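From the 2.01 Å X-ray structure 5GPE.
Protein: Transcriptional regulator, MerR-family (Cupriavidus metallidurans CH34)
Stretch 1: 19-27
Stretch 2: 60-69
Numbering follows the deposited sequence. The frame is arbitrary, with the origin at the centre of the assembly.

Stretch 1, residues 19-27: RFYESEGLL
Stretch 2 60-69: TLDEIRQLLN

The contact joins the C-terminal end of one helix, closed by a Schellman turn, to the first turns of another. Residues 19-23 are helical, and the chain leaves helical geometry at Gly25, whose positive phi (74/22) and two bonds back into the last turn, Gly25 N to Glu22 O at 3.1 Å and Leu26 N to Tyr21 O at 3.0 Å, form a Schellman motif. Leu26 (-92/-8) follows, and Leu27 is extended (-120/140). The second stretch begins at Thr60 (-79/167), the N-cap, and is helical from Leu61 onward. Thr60 OG1 (chi1 p) accepts from Glu63 N at 3.2 Å, the capping bond, and Thr60 N donates to Glu63 OE1 at 2.9 Å in return. In register, Glu24 CA lies 8.0 Å from Leu61 CA and Leu26 CA 6.4 Å from Arg65 CA.

The principal bump is Leu26, with 99 Å² covered by the other stretch. Its CA-to-CB bond points sideways, but the mt rotamer carries the branch end into a hollow lined by Leu61, Ile64, Arg65 and Leu68. Leu26 CD1 lies 4.2 Å from Leu61 CG, Leu26 CD2 packs 3.9 Å from Arg65 CG, against the aliphatic part of that side chain, and Ile64 CG2 lies almost equally near both methyls, 4.5 Å from Leu26 CD1 and 4.6 Å from Leu26 CD2. Leu68, also mt, closes the hollow near the backbone: its CD1 is 4.1 Å from Leu26 CB and 3.6 Å from Leu26 O.

Leu61 is the answering bump. Its CA-to-CB bond points toward the first stretch, both chi angles lie off the usual wells (-93° and 34°), and its CD2 sits 3.6 Å from Phe20 CZ and 3.9 Å from Glu24 CG. Phe20 (chi1 t) starts sideways and reaches this methyl with the end of its ring, at an oblique approach.

Arg65 supplies the polar clasp. Its side chain is bent, with chi1 -140°, chi2 156°, chi3 -5° and chi4 -131°; chi3 is nearly eclipsed, and the guanidinium lies beside Glu24. Arg65 NH1 donates to Glu24 O at 2.6 Å, the carbonyl lying at the guanidinium edge, near its plane, although the angle at hydrogen is only 133°. The same NH1 makes a longer but straighter bond to Glu24 OE1 (3.2 Å, 170°), part of a salt bridge. Glu24, with chi1 and chi2 both m, thus offers Arg65 its backbone and its carboxylate. One turn back on the second helix, Asp62 OD1 accepts from Arg65 NH2 at 3.1 Å in a second salt bridge, so the guanidinium is held from both stretches.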

# COMPACT_ATOMS: atom_id res chain seq x y z
N ARG B 19 -14.56 5.74 16.30
CA ARG B 19 -13.59 5.81 17.40
C ARG B 19 -12.15 5.90 16.91
O ARG B 19 -11.31 6.56 17.52
CB ARG B 19 -13.74 4.62 18.36
CG ARG B 19 -15.02 4.64 19.15
CD ARG B 19 -14.89 3.95 20.50
NE ARG B 19 -16.14 4.15 21.23
CZ ARG B 19 -17.07 3.23 21.49
NH1 ARG B 19 -16.94 1.97 21.11
NH2 ARG B 19 -18.16 3.62 22.16
N PHE B 20 -11.85 5.23 15.81
CA PHE B 20 -10.53 5.36 15.16
C PHE B 20 -10.25 6.82 14.74
O PHE B 20 -9.21 7.38 15.04
CB PHE B 20 -10.44 4.42 13.96
CG PHE B 20 -9.18 4.57 13.16
CD1 PHE B 20 -7.94 4.39 13.75
CD2 PHE B 20 -9.25 4.83 11.80
CE1 PHE B 20 -6.77 4.51 13.00
CE2 PHE B 20 -8.09 4.95 11.05
CZ PHE B 20 -6.85 4.79 11.65
N TYR B 21 -11.23 7.42 14.06
CA TYR B 21 -11.12 8.83 13.64
C TYR B 21 -11.01 9.78 14.83
O TYR B 21 -10.25 10.75 14.77
CB TYR B 21 -12.31 9.22 12.77
CG TYR B 21 -12.40 8.50 11.45
CD1 TYR B 21 -11.28 7.94 10.83
CD2 TYR B 21 -13.62 8.36 10.82
CE1 TYR B 21 -11.38 7.28 9.62
CE2 TYR B 21 -13.73 7.70 9.60
CZ TYR B 21 -12.61 7.15 9.02
OH TYR B 21 -12.69 6.51 7.81
N GLU B 22 -11.71 9.49 15.92
CA GLU B 22 -11.56 10.24 17.17
C GLU B 22 -10.14 10.15 17.73
O GLU B 22 -9.54 11.16 18.07
CB GLU B 22 -12.53 9.75 18.24
CG GLU B 22 -13.96 10.17 17.99
CD GLU B 22 -14.90 9.81 19.13
OE1 GLU B 22 -14.80 8.68 19.67
OE2 GLU B 22 -15.75 10.66 19.46
N SER B 23 -9.63 8.93 17.83
CA SER B 23 -8.26 8.71 18.33
C SER B 23 -7.20 9.40 17.47
O SER B 23 -6.15 9.79 17.97
CB SER B 23 -7.94 7.21 18.47
OG SER B 23 -7.86 6.60 17.19
N GLU B 24 -7.49 9.57 16.17
CA GLU B 24 -6.60 10.27 15.23
C GLU B 24 -6.81 11.80 15.13
O GLU B 24 -6.16 12.45 14.33
CB GLU B 24 -6.71 9.62 13.84
CG GLU B 24 -6.08 8.25 13.78
CD GLU B 24 -4.58 8.29 13.98
OE1 GLU B 24 -3.79 9.02 13.30
OE2 GLU B 24 -4.19 7.57 14.90
N GLY B 25 -7.69 12.36 15.95
CA GLY B 25 -7.89 13.80 16.00
C GLY B 25 -8.65 14.37 14.82
O GLY B 25 -8.57 15.57 14.55
N LEU B 26 -9.43 13.54 14.13
CA LEU B 26 -10.20 13.97 12.96
C LEU B 26 -11.61 14.44 13.27
O LEU B 26 -12.29 14.97 12.39
CB LEU B 26 -10.26 12.86 11.92
CG LEU B 26 -8.91 12.29 11.47
CD1 LEU B 26 -9.14 11.27 10.37
CD2 LEU B 26 -7.95 13.35 10.99
N LEU B 27 -12.08 14.28 14.48
CA LEU B 27 -13.43 14.70 14.83
C LEU B 27 -13.46 15.74 15.94
O LEU B 27 -12.75 15.63 16.86
CB LEU B 27 -14.27 13.53 15.27
CG LEU B 27 -14.66 12.46 14.27
CD1 LEU B 27 -15.69 11.52 14.83
CD2 LEU B 27 -15.19 13.09 13.03
N THR B 60 -4.61 10.03 2.51
CA THR B 60 -4.16 9.50 3.78
C THR B 60 -4.74 10.32 4.93
O THR B 60 -5.22 11.44 4.74
CB THR B 60 -2.63 9.56 3.92
OG1 THR B 60 -2.23 10.93 4.10
CG2 THR B 60 -1.93 8.96 2.68
N LEU B 61 -4.63 9.77 6.13
CA LEU B 61 -5.05 10.49 7.34
C LEU B 61 -4.33 11.83 7.54
O LEU B 61 -4.92 12.78 8.03
CB LEU B 61 -4.86 9.62 8.59
CG LEU B 61 -6.04 8.77 9.10
CD1 LEU B 61 -6.95 8.23 8.01
CD2 LEU B 61 -5.50 7.63 9.94
N ASP B 62 -3.06 11.90 7.15
CA ASP B 62 -2.27 13.16 7.22
C ASP B 62 -2.79 14.24 6.27
O ASP B 62 -2.91 15.41 6.65
CB ASP B 62 -0.78 12.89 6.92
CG ASP B 62 -0.13 12.03 7.99
OD1 ASP B 62 -0.30 12.33 9.19
OD2 ASP B 62 0.55 11.05 7.62
N GLU B 63 -3.11 13.85 5.04
CA GLU B 63 -3.74 14.77 4.07
C GLU B 63 -5.11 15.25 4.54
O GLU B 63 -5.47 16.41 4.39
CB GLU B 63 -3.87 14.11 2.70
CG GLU B 63 -2.55 13.86 1.99
CD GLU B 63 -2.72 13.00 0.74
OE1 GLU B 63 -3.05 11.80 0.86
OE2 GLU B 63 -2.57 13.55 -0.38
N ILE B 64 -5.87 14.34 5.12
CA ILE B 64 -7.22 14.67 5.59
C ILE B 64 -7.17 15.65 6.77
O ILE B 64 -7.99 16.55 6.86
CB ILE B 64 -8.02 13.39 5.93
CG1 ILE B 64 -8.31 12.63 4.65
CG2 ILE B 64 -9.34 13.72 6.64
CD1 ILE B 64 -8.79 11.20 4.84
N ARG B 65 -6.20 15.44 7.64
CA ARG B 65 -5.94 16.28 8.78
C ARG B 65 -5.66 17.71 8.25
O ARG B 65 -6.19 18.66 8.71
CB ARG B 65 -4.78 15.73 9.64
CG ARG B 65 -4.98 15.85 11.14
CD ARG B 65 -4.21 14.88 12.10
NE ARG B 65 -3.45 13.86 11.42
CZ ARG B 65 -3.46 12.57 11.69
NH1 ARG B 65 -4.16 12.10 12.66
NH2 ARG B 65 -2.77 11.75 10.97
N GLN B 66 -4.82 17.80 7.24
CA GLN B 66 -4.47 19.09 6.58
C GLN B 66 -5.70 19.76 5.97
O GLN B 66 -5.94 20.94 6.22
CB GLN B 66 -3.36 18.95 5.48
CG GLN B 66 -1.98 18.81 6.10
CD GLN B 66 -0.83 18.80 5.09
OE1 GLN B 66 -1.04 18.94 3.88
NE2 GLN B 66 0.38 18.68 5.59
N LEU B 67 -6.51 18.98 5.25
CA LEU B 67 -7.74 19.53 4.64
C LEU B 67 -8.74 20.01 5.68
O LEU B 67 -9.33 21.08 5.52
CB LEU B 67 -8.41 18.51 3.73
CG LEU B 67 -7.64 18.16 2.46
CD1 LEU B 67 -8.32 16.99 1.79
CD2 LEU B 67 -7.57 19.33 1.51
N LEU B 68 -8.93 19.21 6.75
CA LEU B 68 -9.82 19.59 7.85
C LEU B 68 -9.38 20.90 8.53
O LEU B 68 -10.21 21.74 8.86
CB LEU B 68 -9.93 18.46 8.89
CG LEU B 68 -10.74 17.23 8.44
CD1 LEU B 68 -10.58 16.10 9.44
CD2 LEU B 68 -12.22 17.56 8.27
N ASN B 69 -8.07 21.04 8.76
CA ASN B 69 -7.53 22.26 9.38
C ASN B 69 -7.79 23.52 8.52
O ASN B 69 -8.18 24.56 9.05
CB ASN B 69 -6.03 22.11 9.67
CG ASN B 69 -5.75 21.27 10.92
OD1 ASN B 69 -6.59 21.10 11.82
ND2 ASN B 69 -4.53 20.74 11.00